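Local atomic coordinates of Carboxylesterase/phospholipase family protein (Francisella tularensis subsp. tularensis, PDB entry 4F21), a protein that probably hydrolyses carboxylic ester bonds as an alpha/beta-fold serine hydrolase of the carboxylesterase/phospholipase family. Residues Leu29-Ala33 with Lys34-Phe38; His203-Ser206 with Asp207-Val211; Asp75-Pro78 with Val79-Met83; Glu231-Lys234 with Asp235-Asn238. One frame throughout, in Å; residues are numbered along the deposited sequence.

Contact 1: residues Leu29-Ala33 with Lys34-Phe38; sequences LMEPA and KQARF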
ATOM      1  N   LEU A  29      -2.529 -11.647 -13.079  1.00 43.15           N
ATOM      2  CA  LEU A  29      -1.831 -12.587 -12.223  1.00 41.53           C
ATOM      3  C   LEU A  29      -0.541 -13.069 -12.872  1.00 41.31           C
ATOM      4  O   LEU A  29      -0.554 -13.609 -13.980  1.00 36.72           O
ATOM      5  CB  LEU A  29      -2.745 -13.764 -11.872  1.00 27.68           C
ATOM      6  CG  LEU A  29      -2.403 -14.536 -10.598  1.00 26.87           C
ATOM      7  CD1 LEU A  29      -3.668 -15.072  -9.955  1.00 33.39           C
ATOM      8  CD2 LEU A  29      -1.435 -15.669 -10.899  1.00 37.34           C
ATOM      9  N   MET A  30       0.573 -12.855 -12.181  1.00 54.60           N
ATOM     10  CA  MET A  30       1.857 -13.363 -12.646  1.00 70.17           C
ATOM     11  C   MET A  30       2.284 -14.569 -11.821  1.00 79.49           C
ATOM     12  O   MET A  30       2.553 -14.449 -10.623  1.00 92.52           O
ATOM     13  CB  MET A  30       2.937 -12.281 -12.589  1.00 67.32           C
ATOM     14  CG  MET A  30       2.835 -11.231 -13.679  1.00 69.81           C
ATOM     15  SD  MET A  30       4.279 -10.153 -13.707  1.00 87.77           S
ATOM     16  CE  MET A  30       3.841  -9.024 -15.027  1.00188.30           C
ATOM     17  N   GLU A  31       2.334 -15.728 -12.468  1.00 52.65           N
ATOM     18  CA  GLU A  31       2.789 -16.945 -11.816  1.00 50.05           C
ATOM     19  C   GLU A  31       4.301 -17.053 -11.969  1.00 52.51           C
ATOM     20  O   GLU A  31       4.829 -16.878 -13.065  1.00 34.95           O
ATOM     21  CB  GLU A  31       2.097 -18.166 -12.420  1.00 64.91           C
ATOM     22  CG  GLU A  31       1.954 -19.331 -11.458  1.00 67.50           C
ATOM     23  CD  GLU A  31       1.102 -18.984 -10.254  1.00 64.79           C
ATOM     24  OE1 GLU A  31       1.596 -19.108  -9.112  1.00 55.24           O
ATOM     25  OE2 GLU A  31      -0.066 -18.586 -10.449  1.00 71.37           O
ATOM     26  N   PRO A  32       5.005 -17.333 -10.863  1.00 55.08           N
ATOM     27  CA  PRO A  32       6.470 -17.336 -10.871  1.00 37.63           C
ATOM     28  C   PRO A  32       7.037 -18.522 -11.641  1.00 56.11           C
ATOM     29  O   PRO A  32       6.325 -19.500 -11.878  1.00 44.46           O
ATOM     30  CB  PRO A  32       6.819 -17.444  -9.386  1.00 15.57           C
ATOM     31  CG  PRO A  32       5.665 -18.163  -8.790  1.00 15.75           C
ATOM     32  CD  PRO A  32       4.461 -17.682  -9.538  1.00 40.94           C
ATOM     33  N   ALA A  33       8.305 -18.423 -12.027  1.00 70.89           N
ATOM     34  CA  ALA A  33       8.979 -19.481 -12.772  1.00 58.83           C
ATOM     35  C   ALA A  33       9.026 -20.784 -11.977  1.00 63.85           C
ATOM     36  O   ALA A  33       8.613 -21.834 -12.469  1.00 90.30           O
ATOM     37  CB  ALA A  33      10.380 -19.039 -13.170  1.00 47.48           C
ATOM     38  N   LYS A  34       9.533 -20.713 -10.750  1.00 30.66           N
ATOM     39  CA  LYS A  34       9.517 -21.868  -9.860  1.00 54.20           C
ATOM     40  C   LYS A  34       8.219 -21.861  -9.059  1.00 59.44           C
ATOM     41  O   LYS A  34       7.333 -21.046  -9.313  1.00 68.46           O
ATOM     42  CB  LYS A  34      10.727 -21.856  -8.920  1.00 60.65           C
ATOM     43  CG  LYS A  34      12.076 -21.895  -9.629  1.00 47.04           C
ATOM     44  CD  LYS A  34      13.227 -21.917  -8.635  1.00 41.97           C
ATOM     45  CE  LYS A  34      14.570 -21.946  -9.346  1.00 38.12           C
ATOM     46  NZ  LYS A  34      15.703 -21.979  -8.379  1.00 40.74           N
ATOM     47  N   GLN A  35       8.110 -22.769  -8.094  1.00 44.20           N
ATOM     48  CA  GLN A  35       6.907 -22.877  -7.279  1.00 29.71           C
ATOM     49  C   GLN A  35       6.629 -21.585  -6.520  1.00 24.73           C
ATOM     50  O   GLN A  35       7.547 -20.954  -6.002  1.00 31.33           O
ATOM     51  CB  GLN A  35       7.036 -24.040  -6.295  1.00 27.02           C
ATOM     52  CG  GLN A  35       5.767 -24.327  -5.516  1.00 33.98           C
ATOM     53  CD  GLN A  35       5.993 -25.304  -4.383  1.00 77.01           C
ATOM     54  OE1 GLN A  35       6.989 -25.219  -3.664  1.00 89.96           O
ATOM     55  NE2 GLN A  35       5.069 -26.244  -4.220  1.00 86.32           N
ATOM     56  N   ALA A  36       5.360 -21.193  -6.461  1.00 39.32           N
ATOM     57  CA  ALA A  36       4.971 -19.993  -5.730  1.00 16.51           C
ATOM     58  C   ALA A  36       5.119 -20.218  -4.236  1.00 33.25           C
ATOM     59  O   ALA A  36       4.464 -21.085  -3.660  1.00 27.67           O
ATOM     60  CB  ALA A  36       3.544 -19.596  -6.065  1.00 16.64           C
ATOM     61  N   ARG A  37       5.992 -19.436  -3.614  1.00 42.73           N
ATOM     62  CA  ARG A  37       6.208 -19.518  -2.180  1.00 22.97           C
ATOM     63  C   ARG A  37       5.875 -18.167  -1.560  1.00 21.27           C
ATOM     64  O   ARG A  37       5.524 -18.078  -0.384  1.00 22.68           O
ATOM     65  CB  ARG A  37       7.658 -19.922  -1.882  1.00 23.44           C
ATOM     66  CG  ARG A  37       7.923 -20.337  -0.437  1.00 40.37           C
ATOM     67  CD  ARG A  37       9.165 -21.221  -0.322  1.00 43.69           C
ATOM     68  NE  ARG A  37      10.385 -20.554  -0.776  1.00 55.82           N
ATOM     69  CZ  ARG A  37      11.231 -19.911   0.024  1.00 63.65           C
ATOM     70  NH1 ARG A  37      10.990 -19.836   1.325  1.00 65.26           N
ATOM     71  NH2 ARG A  37      12.317 -19.335  -0.475  1.00 80.36           N
ATOM     72  N   PHE A  38       5.968 -17.119  -2.375  1.00 31.07           N
ATOM     73  CA  PHE A  38       5.725 -15.754  -1.919  1.00 38.80           C
ATOM     74  C   PHE A  38       4.686 -15.065  -2.795  1.00 40.18           C
ATOM     75  O   PHE A  38       4.338 -15.568  -3.861  1.00 29.52           O
ATOM     76  CB  PHE A  38       7.029 -14.957  -1.919  1.00 28.07           C
ATOM     77  CG  PHE A  38       8.140 -15.613  -1.143  1.00 37.51           C
ATOM     78  CD1 PHE A  38       8.069 -15.720   0.235  1.00 21.26           C
ATOM     79  CD2 PHE A  38       9.257 -16.111  -1.791  1.00 52.39           C
ATOM     80  CE1 PHE A  38       9.086 -16.317   0.948  1.00 32.91           C
ATOM     81  CE2 PHE A  38      10.278 -16.710  -1.078  1.00 49.33           C
ATOM     82  CZ  PHE A  38      10.191 -16.812   0.292  1.00 16.05           C
TER
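Glu31 reaches Ala36 through two turns of its side chain: CG lies roughly opposite the backbone N (chi1 -152°), and a bend at the next bond (chi2 62°) swings the carboxylate round toward the returning chain. Glu31 OE1 ends 3.6 Å from Ala36 CB, a contact with a methyl group. The polar partner of that oxygen is Arg68, which forms a salt bridge with it from strand 67-72.

Pro32 fills the inside of the turn. Its ring, with C-gamma endo pucker, presents CG to Ala36, 3.6 Å from Ala36 CA and 3.7 Å from Ala36 CB. The same ring carbon lies 3.4 Å from Lys34 O, so the proline edge is bordered by both a carbonyl and a methyl. Ala33 supplies the change of direction with helix-like backbone angles, and the Lys34 side chain runs outward, fully extended beyond CG.

No hydrogen bond joins 29-33 to 34-38. Backbone pairings of Met30 with Phe69 and of Phe38 with Arg68 secure the two ends of the loop to strand 67-72, and Arg37 adds a salt bridge to Glu66. The turn between strands 27-30 and 38-44 is thus packed by proline against alanine and tied to strand 67-72 and Glu66 by salt bridges and backbone bonds, on a surface where the Glu31 carboxylate is probably kept ionised by Arg68.

Contact 2: residues His203-Ser206 with Asp207-Val211; sequences HDLS and DKLKV
Asp204 and Lys208, one helical turn apart, form a salt bridge with Lys208 NZ 3.0 Å from Asp204 OD2. The ammonium meets the syn side of that oxygen, 32° out of the carboxylate plane, so it sits tilted from the group. A bend in the lysine (chi3 -62°) turns its end across the aspartate, and Lys208 CE comes within 3.2 Å of Asp204 OD1. Leu167 O gives the same NZ a weak second acceptor.

The backbone of helix 199-210 follows the i to i+4 pattern. Asp207 N bonds to His203 O, Lys208 N to Asp204 O, Leu209 N to Leu205 O and Lys210 N to Ser206 O; Leu209 N also gives a weak bond to Ser206 O. The Asp207 carboxylate folds back on the preceding turn, its OD2 2.7 Å from His203 O and near the plane of the His203 ring, at its edge. His203 NE2 itself bonds to Glu199, and the imidazole meets Tyr218 with planes about 30° apart.

On the buried side, Leu205 and Leu209 lie side by side and point the same way, Leu205 CD2 touching Leu209 CD1 at 3.7 Å. Ser206 OG bonds to Asn216 OD1 and ties the helix to strand 216-221. The helix of this beta-alpha-beta unit thus has an ion pair on one side and leucine packing on another, and the lysine probably stabilises the ionised form of Asp204.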
ATOM      1  N   HIS A 203       4.863  11.848   5.782  1.00 43.75           N
ATOM      2  CA  HIS A 203       5.397  11.954   7.134  1.00 36.90           C
ATOM      3  C   HIS A 203       4.284  11.666   8.128  1.00 30.13           C
ATOM      4  O   HIS A 203       4.516  11.056   9.165  1.00 29.81           O
ATOM      5  CB  HIS A 203       5.958  13.352   7.400  1.00 36.19           C
ATOM      6  CG  HIS A 203       7.315  13.587   6.813  1.00 44.09           C
ATOM      7  ND1 HIS A 203       8.473  13.162   7.426  1.00 51.26           N
ATOM      8  CD2 HIS A 203       7.700  14.218   5.678  1.00 54.80           C
ATOM      9  CE1 HIS A 203       9.513  13.512   6.689  1.00 49.87           C
ATOM     10  NE2 HIS A 203       9.070  14.153   5.623  1.00 41.34           N
ATOM     11  N   ASP A 204       3.074  12.110   7.802  1.00 26.93           N
ATOM     12  CA  ASP A 204       1.916  11.880   8.659  1.00 66.04           C
ATOM     13  C   ASP A 204       1.587  10.389   8.781  1.00 69.36           C
ATOM     14  O   ASP A 204       1.348   9.892   9.880  1.00 65.84           O
ATOM     15  CB  ASP A 204       0.700  12.659   8.147  1.00 72.63           C
ATOM     16  CG  ASP A 204      -0.492  12.567   9.081  1.00 75.04           C
ATOM     17  OD1 ASP A 204      -0.286  12.556  10.313  1.00 89.89           O
ATOM     18  OD2 ASP A 204      -1.636  12.503   8.583  1.00 55.44           O
ATOM     19  N   LEU A 205       1.577   9.683   7.652  1.00 29.44           N
ATOM     20  CA  LEU A 205       1.339   8.241   7.652  1.00 17.62           C
ATOM     21  C   LEU A 205       2.428   7.501   8.426  1.00 27.03           C
ATOM     22  O   LEU A 205       2.134   6.675   9.293  1.00 46.52           O
ATOM     23  CB  LEU A 205       1.254   7.708   6.216  1.00 59.51           C
ATOM     24  CG  LEU A 205       1.089   6.200   5.971  1.00 48.03           C
ATOM     25  CD1 LEU A 205       0.170   5.954   4.788  1.00 11.61           C
ATOM     26  CD2 LEU A 205       2.433   5.526   5.726  1.00 28.33           C
ATOM     27  N   SER A 206       3.685   7.802   8.108  1.00 40.49           N
ATOM     28  CA  SER A 206       4.821   7.140   8.748  1.00 58.06           C
ATOM     29  C   SER A 206       4.854   7.358  10.259  1.00 45.80           C
ATOM     30  O   SER A 206       5.072   6.421  11.024  1.00 36.31           O
ATOM     31  CB  SER A 206       6.137   7.616   8.133  1.00 74.88           C
ATOM     32  OG  SER A 206       7.246   7.054   8.813  1.00 70.51           O
ATOM     33  N   ASP A 207       4.643   8.601  10.676  1.00 34.76           N
ATOM     34  CA  ASP A 207       4.646   8.950  12.089  1.00 36.24           C
ATOM     35  C   ASP A 207       3.455   8.336  12.813  1.00 48.79           C
ATOM     36  O   ASP A 207       3.604   7.796  13.910  1.00 51.26           O
ATOM     37  CB  ASP A 207       4.657  10.470  12.279  1.00 46.31           C
ATOM     38  CG  ASP A 207       6.052  11.067  12.169  1.00 54.79           C
ATOM     39  OD1 ASP A 207       6.784  11.057  13.181  1.00 54.18           O
ATOM     40  OD2 ASP A 207       6.415  11.554  11.079  1.00 54.77           O
ATOM     41  N   LYS A 208       2.277   8.418  12.197  1.00 44.94           N
ATOM     42  CA  LYS A 208       1.068   7.857  12.800  1.00 34.50           C
ATOM     43  C   LYS A 208       1.096   6.331  12.835  1.00 30.71           C
ATOM     44  O   LYS A 208       0.327   5.710  13.563  1.00 44.34           O
ATOM     45  CB  LYS A 208      -0.202   8.369  12.110  1.00 32.86           C
ATOM     46  CG  LYS A 208      -0.571   9.796  12.492  1.00 42.80           C
ATOM     47  CD  LYS A 208      -2.012  10.142  12.129  1.00 42.02           C
ATOM     48  CE  LYS A 208      -2.254  10.048  10.632  1.00 48.69           C
ATOM     49  NZ  LYS A 208      -3.505  10.752  10.222  1.00 28.29           N
ATOM     50  N   LEU A 209       1.982   5.731  12.046  1.00 43.02           N
ATOM     51  CA  LEU A 209       2.231   4.298  12.148  1.00 46.93           C
ATOM     52  C   LEU A 209       3.284   4.019  13.216  1.00 49.66           C
ATOM     53  O   LEU A 209       3.238   2.992  13.892  1.00 50.72           O
ATOM     54  CB  LEU A 209       2.677   3.721  10.803  1.00 57.50           C
ATOM     55  CG  LEU A 209       1.593   3.554   9.736  1.00 54.47           C
ATOM     56  CD1 LEU A 209       2.203   3.059   8.438  1.00 58.29           C
ATOM     57  CD2 LEU A 209       0.507   2.603  10.218  1.00 52.93           C
ATOM     58  N   LYS A 210       4.227   4.948  13.367  1.00 49.18           N
ATOM     59  CA  LYS A 210       5.299   4.820  14.352  1.00 41.52           C
ATOM     60  C   LYS A 210       4.766   4.794  15.779  1.00 42.25           C
ATOM     61  O   LYS A 210       5.049   3.873  16.542  1.00 36.36           O
ATOM     62  CB  LYS A 210       6.302   5.968  14.218  1.00 49.31           C
ATOM     63  CG  LYS A 210       7.402   5.918  15.269  1.00 74.82           C
ATOM     64  CD  LYS A 210       8.133   7.241  15.411  1.00 83.10           C
ATOM     65  CE  LYS A 210       9.174   7.175  16.526  1.00 71.09           C
ATOM     66  NZ  LYS A 210       8.578   6.836  17.855  1.00 39.29           N
ATOM     67  N   VAL A 211       3.997   5.816  16.135  1.00 57.48           N
ATOM     68  CA  VAL A 211       3.432   5.920  17.474  1.00 53.48           C
ATOM     69  C   VAL A 211       2.354   4.857  17.696  1.00 73.41           C
ATOM     70  O   VAL A 211       2.004   4.538  18.833  1.00 81.83           O
ATOM     71  CB  VAL A 211       2.858   7.335  17.733  1.00 33.42           C
ATOM     72  CG1 VAL A 211       1.526   7.512  17.026  1.00 22.25           C
ATOM     73  CG2 VAL A 211       2.712   7.591  19.225  1.00 38.04           C
TER

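Contact 3: residues Asp75-Pro78 with Val79-Met83; sequences DIIP and VTINM
Ile77 and Ile81 make the apolar contact, their side chains crossing at about a right angle with Ile77 CG2 3.7 Å from Ile81 CD1. The Pro78 ring borders the same methyl more loosely, its CG 4.4 Å from Ile81 CD1. Ile81 reaches back because CG1 is wedged between the backbone N and the carbonyl carbon (chi1 43°), a position less common for isoleucine.

A carbonyl also meets carbon: the CG1-CD1 bond of Ile81 lies alongside Pro78 O, with both Ile81 CG1 and Ile81 CD1 3.2 Å from that oxygen.

Polar bonding between 75-78 and 79-83 is absent. Within the second segment, Ile81 N gives a weak bond to Val79 O at 2.7 Å. Pro78 CB comes to 4.0 Å from Thr80 OG1, whose hydrogen-bond partner is Asp106 OD2.

Both isoleucines also touch Gln141, the residue just after Ser140, the likely nucleophile of a Ser-His-Asp triad. The turn belongs to the connection between strand 67-72 and helix 82-88, and through its two isoleucines it packs on Gln141 in what is probably the nucleophile elbow of the alpha/beta hydrolase fold.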
ATOM      1  N   ASP A  75     -11.231  -1.305  -9.739  1.00 96.76           N
ATOM      2  CA  ASP A  75     -12.564  -1.318  -9.151  1.00 81.10           C
ATOM      3  C   ASP A  75     -12.478  -1.664  -7.667  1.00 86.31           C
ATOM      4  O   ASP A  75     -13.388  -1.364  -6.895  1.00 85.21           O
ATOM      5  CB  ASP A  75     -13.466  -2.316  -9.875  1.00 76.56           C
ATOM      6  CG  ASP A  75     -13.117  -2.459 -11.342  1.00 75.47           C
ATOM      7  OD1 ASP A  75     -12.513  -1.520 -11.902  1.00 55.70           O
ATOM      8  OD2 ASP A  75     -13.444  -3.509 -11.935  1.00 85.19           O
ATOM      9  N   ILE A  76     -11.372  -2.294  -7.279  1.00 85.40           N
ATOM     10  CA  ILE A  76     -11.114  -2.618  -5.880  1.00 76.75           C
ATOM     11  C   ILE A  76     -10.865  -1.332  -5.089  1.00 64.09           C
ATOM     12  O   ILE A  76     -11.020  -1.299  -3.869  1.00 58.87           O
ATOM     13  CB  ILE A  76      -9.918  -3.599  -5.736  1.00 34.55           C
ATOM     14  CG1 ILE A  76     -10.256  -4.723  -4.758  1.00 42.40           C
ATOM     15  CG2 ILE A  76      -8.639  -2.872  -5.328  1.00 17.19           C
ATOM     16  CD1 ILE A  76      -9.232  -5.836  -4.722  1.00 43.80           C
ATOM     17  N   ILE A  77     -10.494  -0.275  -5.807  1.00 59.99           N
ATOM     18  CA  ILE A  77     -10.289   1.042  -5.222  1.00 41.80           C
ATOM     19  C   ILE A  77     -11.433   1.962  -5.627  1.00 62.52           C
ATOM     20  O   ILE A  77     -11.458   2.460  -6.752  1.00 84.62           O
ATOM     21  CB  ILE A  77      -8.978   1.679  -5.716  1.00 33.95           C
ATOM     22  CG1 ILE A  77      -7.786   0.756  -5.445  1.00 38.15           C
ATOM     23  CG2 ILE A  77      -8.768   3.038  -5.067  1.00 52.37           C
ATOM     24  CD1 ILE A  77      -7.353   0.713  -4.002  1.00 15.35           C
ATOM     25  N   PRO A  78     -12.385   2.193  -4.711  1.00 51.13           N
ATOM     26  CA  PRO A  78     -13.533   3.060  -4.999  1.00 23.37           C
ATOM     27  C   PRO A  78     -13.100   4.478  -5.354  1.00 19.39           C
ATOM     28  O   PRO A  78     -12.033   4.914  -4.942  1.00 23.65           O
ATOM     29  CB  PRO A  78     -14.321   3.048  -3.685  1.00 31.91           C
ATOM     30  CG  PRO A  78     -13.330   2.633  -2.640  1.00 23.15           C
ATOM     31  CD  PRO A  78     -12.409   1.682  -3.329  1.00 36.56           C
ATOM     32  N   VAL A  79     -13.917   5.185  -6.124  1.00 51.47           N
ATOM     33  CA  VAL A  79     -13.582   6.537  -6.554  1.00 65.11           C
ATOM     34  C   VAL A  79     -13.836   7.548  -5.437  1.00 47.69           C
ATOM     35  O   VAL A  79     -13.123   8.545  -5.302  1.00 42.30           O
ATOM     36  CB  VAL A  79     -14.387   6.921  -7.817  1.00 67.40           C
ATOM     37  CG1 VAL A  79     -15.861   6.590  -7.626  1.00 66.79           C
ATOM     38  CG2 VAL A  79     -14.188   8.392  -8.173  1.00 66.69           C
ATOM     39  N   THR A  80     -14.831   7.250  -4.609  1.00 40.47           N
ATOM     40  CA  THR A  80     -15.336   8.175  -3.595  1.00 75.68           C
ATOM     41  C   THR A  80     -14.357   8.575  -2.483  1.00 96.65           C
ATOM     42  O   THR A  80     -14.746   9.251  -1.530  1.00105.67           O
ATOM     43  CB  THR A  80     -16.602   7.600  -2.932  1.00 71.18           C
ATOM     44  OG1 THR A  80     -16.352   6.250  -2.521  1.00 40.10           O
ATOM     45  CG2 THR A  80     -17.764   7.611  -3.911  1.00 88.98           C
ATOM     46  N   ILE A  81     -13.096   8.171  -2.596  1.00 93.22           N
ATOM     47  CA  ILE A  81     -12.130   8.449  -1.536  1.00 82.37           C
ATOM     48  C   ILE A  81     -11.360   9.758  -1.737  1.00 88.52           C
ATOM     49  O   ILE A  81     -11.482  10.684  -0.931  1.00 78.96           O
ATOM     50  CB  ILE A  81     -11.161   7.263  -1.316  1.00 58.65           C
ATOM     51  CG1 ILE A  81     -10.696   6.685  -2.651  1.00 48.67           C
ATOM     52  CG2 ILE A  81     -11.841   6.171  -0.503  1.00 40.86           C
ATOM     53  CD1 ILE A  81      -9.935   5.385  -2.513  1.00 59.69           C
ATOM     54  N   ASN A  82     -10.580   9.837  -2.811  1.00109.75           N
ATOM     55  CA  ASN A  82      -9.779  11.024  -3.095  1.00112.98           C
ATOM     56  C   ASN A  82     -10.603  12.188  -3.633  1.00 91.63           C
ATOM     57  O   ASN A  82     -10.065  13.257  -3.927  1.00 91.01           O
ATOM     58  CB  ASN A  82      -8.647  10.694  -4.072  1.00130.69           C
ATOM     59  CG  ASN A  82      -7.312  10.505  -3.377  1.00142.92           C
ATOM     60  OD1 ASN A  82      -7.257  10.218  -2.181  1.00154.99           O
ATOM     61  ND2 ASN A  82      -6.227  10.671  -4.124  1.00137.66           N
ATOM     62  N   MET A  83     -11.907  11.976  -3.764  1.00 78.72           N
ATOM     63  CA  MET A  83     -12.787  13.017  -4.274  1.00 64.10           C
ATOM     64  C   MET A  83     -12.893  14.157  -3.270  1.00 61.64           C
ATOM     65  O   MET A  83     -12.395  15.249  -3.526  1.00 72.52           O
ATOM     66  CB  MET A  83     -14.165  12.449  -4.619  1.00 43.55           C
ATOM     67  CG  MET A  83     -15.105  13.478  -5.225  1.00 42.36           C
ATOM     68  SD  MET A  83     -14.575  14.070  -6.841  1.00167.79           S
ATOM     69  CE  MET A  83     -14.995  12.662  -7.862  1.00 49.19           C
TER

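Contact 4: residues Glu231-Lys234 with Asp235-Asn238; sequences EEIK and DISN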
ATOM      1  N   GLU A 231      15.507   4.933  -8.468  1.00 35.08           N
ATOM      2  CA  GLU A 231      16.161   4.696  -7.185  1.00 44.76           C
ATOM      3  C   GLU A 231      15.142   4.048  -6.257  1.00 19.14           C
ATOM      4  O   GLU A 231      15.442   3.092  -5.534  1.00 32.77           O
ATOM      5  CB  GLU A 231      16.636   6.023  -6.576  1.00 42.07           C
ATOM      6  CG  GLU A 231      17.497   6.870  -7.524  1.00 27.10           C
ATOM      7  CD  GLU A 231      18.866   6.260  -7.786  1.00 44.20           C
ATOM      8  OE1 GLU A 231      19.279   5.368  -7.015  1.00 59.49           O
ATOM      9  OE2 GLU A 231      19.523   6.671  -8.767  1.00 52.81           O
ATOM     10  N   GLU A 232      13.916   4.558  -6.322  1.00 28.64           N
ATOM     11  CA  GLU A 232      12.807   4.020  -5.545  1.00 29.21           C
ATOM     12  C   GLU A 232      12.522   2.582  -5.947  1.00 34.66           C
ATOM     13  O   GLU A 232      12.266   1.749  -5.098  1.00 48.54           O
ATOM     14  CB  GLU A 232      11.556   4.874  -5.742  1.00 32.60           C
ATOM     15  CG  GLU A 232      10.363   4.422  -4.926  1.00 33.52           C
ATOM     16  CD  GLU A 232       9.214   5.397  -5.010  1.00 35.32           C
ATOM     17  OE1 GLU A 232       9.292   6.338  -5.830  1.00 29.17           O
ATOM     18  OE2 GLU A 232       8.233   5.225  -4.258  1.00 44.14           O
ATOM     19  N   ILE A 233      12.576   2.297  -7.244  1.00 32.75           N
ATOM     20  CA  ILE A 233      12.358   0.940  -7.741  1.00 24.88           C
ATOM     21  C   ILE A 233      13.415  -0.004  -7.177  1.00 14.19           C
ATOM     22  O   ILE A 233      13.109  -1.118  -6.738  1.00 22.01           O
ATOM     23  CB  ILE A 233      12.366   0.897  -9.278  1.00 43.05           C
ATOM     24  CG1 ILE A 233      11.007   1.332  -9.825  1.00 48.44           C
ATOM     25  CG2 ILE A 233      12.665  -0.495  -9.776  1.00 70.56           C
ATOM     26  CD1 ILE A 233       9.893   0.367  -9.498  1.00  5.32           C
ATOM     27  N   LYS A 234      14.659   0.463  -7.174  1.00 39.27           N
ATOM     28  CA  LYS A 234      15.746  -0.276  -6.541  1.00 30.40           C
ATOM     29  C   LYS A 234      15.436  -0.557  -5.072  1.00 58.35           C
ATOM     30  O   LYS A 234      15.616  -1.682  -4.601  1.00 63.55           O
ATOM     31  CB  LYS A 234      17.068   0.492  -6.655  1.00 23.98           C
ATOM     32  CG  LYS A 234      18.228  -0.173  -5.931  1.00 56.15           C
ATOM     33  CD  LYS A 234      19.348   0.811  -5.627  1.00 78.00           C
ATOM     34  CE  LYS A 234      20.458   0.132  -4.832  1.00 91.07           C
ATOM     35  NZ  LYS A 234      21.486   1.100  -4.353  1.00 86.65           N
ATOM     36  N   ASP A 235      14.965   0.461  -4.352  1.00 24.60           N
ATOM     37  CA  ASP A 235      14.659   0.292  -2.930  1.00 26.72           C
ATOM     38  C   ASP A 235      13.489  -0.668  -2.666  1.00 57.46           C
ATOM     39  O   ASP A 235      13.477  -1.388  -1.668  1.00 78.24           O
ATOM     40  CB  ASP A 235      14.395   1.643  -2.260  1.00 26.05           C
ATOM     41  CG  ASP A 235      15.660   2.282  -1.720  1.00 40.60           C
ATOM     42  OD1 ASP A 235      16.692   1.582  -1.644  1.00 36.20           O
ATOM     43  OD2 ASP A 235      15.612   3.479  -1.360  1.00 26.23           O
ATOM     44  N   ILE A 236      12.506  -0.653  -3.559  1.00 35.07           N
ATOM     45  CA  ILE A 236      11.347  -1.534  -3.487  1.00 10.59           C
ATOM     46  C   ILE A 236      11.807  -2.972  -3.670  1.00 27.90           C
ATOM     47  O   ILE A 236      11.473  -3.865  -2.875  1.00 42.19           O
ATOM     48  CB  ILE A 236      10.343  -1.188  -4.603  1.00 16.47           C
ATOM     49  CG1 ILE A 236       9.658   0.150  -4.318  1.00 10.87           C
ATOM     50  CG2 ILE A 236       9.307  -2.286  -4.765  1.00 31.75           C
ATOM     51  CD1 ILE A 236       8.804   0.630  -5.457  1.00 11.18           C
ATOM     52  N   SER A 237      12.576  -3.176  -4.737  1.00 65.86           N
ATOM     53  CA  SER A 237      13.239  -4.445  -5.002  1.00 53.13           C
ATOM     54  C   SER A 237      13.948  -4.929  -3.747  1.00 60.61           C
ATOM     55  O   SER A 237      13.706  -6.036  -3.266  1.00 64.49           O
ATOM     56  CB  SER A 237      14.250  -4.273  -6.137  1.00 39.42           C
ATOM     57  OG  SER A 237      15.290  -5.226  -6.041  1.00 34.85           O
ATOM     58  N   ASN A 238      14.804  -4.074  -3.199  1.00 48.43           N
ATOM     59  CA  ASN A 238      15.548  -4.410  -1.996  1.00 37.30           C
ATOM     60  C   ASN A 238      14.654  -4.721  -0.789  1.00 31.72           C
ATOM     61  O   ASN A 238      15.033  -5.507   0.079  1.00 28.47           O
ATOM     62  CB  ASN A 238      16.576  -3.319  -1.674  1.00 35.18           C
ATOM     63  CG  ASN A 238      17.752  -3.328  -2.635  1.00 33.28           C
ATOM     64  OD1 ASN A 238      18.048  -2.329  -3.291  1.00 19.89           O
ATOM     65  ND2 ASN A 238      18.427  -4.467  -2.728  1.00 31.10           N
TER
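Helix 230-243, the last in the chain, carries this contact as a regular run of i to i+4 bonds between Glu231-Lys234 and Asp235-Asn238. Ser237 N to Ile233 O is 2.9 Å; Asp235 N, Ile236 N and Asn238 N bond in the same way to Glu231 O, Glu232 O and Lys234 O.

Ile236 does most of the apolar touching. With CG1 opposite the carbonyl carbon (chi1 -71°), the side chain points back along the preceding turn, and Ile236 CG1 rests 3.2 Å from Glu232 O. Its terminal CD1 meets two neighbours from directions roughly at right angles, 4.1 Å from Glu232 CG and 4.2 Å from Ile233 CD1. Both side chains slant across it. Beyond the helix, Ile236 packs on Met161 and Leu163 of strand 159-163, while Ile233 meets Ile56 and Phe60.

Ser237 turns CB against the same helical backbone, 3.3 Å from Lys234 O. The Asp235 carboxylate takes its hydrogen bond from outside the segments: OD2 pairs with Tyr221 OH and has a long, weak ion pair with Lys219. Glu232 OE1 takes a weak bond from Cys229 N, just ahead of the helix. The chemistry is therefore divided: Ile236 packs on the sheet and Ile233 on a loop, and the Tyr221 hydroxyl, with a lesser part from the distant Lys219, would probably favour the ionised form of Asp235.

Overall arrangement
Along the chain the order is contact 1, contact 3, contact 2, contact 4. All belong to one alpha/beta hydrolase domain built on a mixed sheet, and no two of them touch. Contact 1 is the turn leading from edge strand 27-30 to strand 38-44. Contact 2, on helix 199-210, lies on the other side of the chain's centre, with centres 33 Å apart, and packs on the opposite edge strand, 216-221. Contacts 3 and 4 also lie across the chain's centre from each other, 27 Å between centres: one leading into helix 82-88, the other on helix 230-243. Two loops and two helices around one sheet are thus each packed locally, and contact 3 touches Gln141, next to the probable nucleophile Ser140.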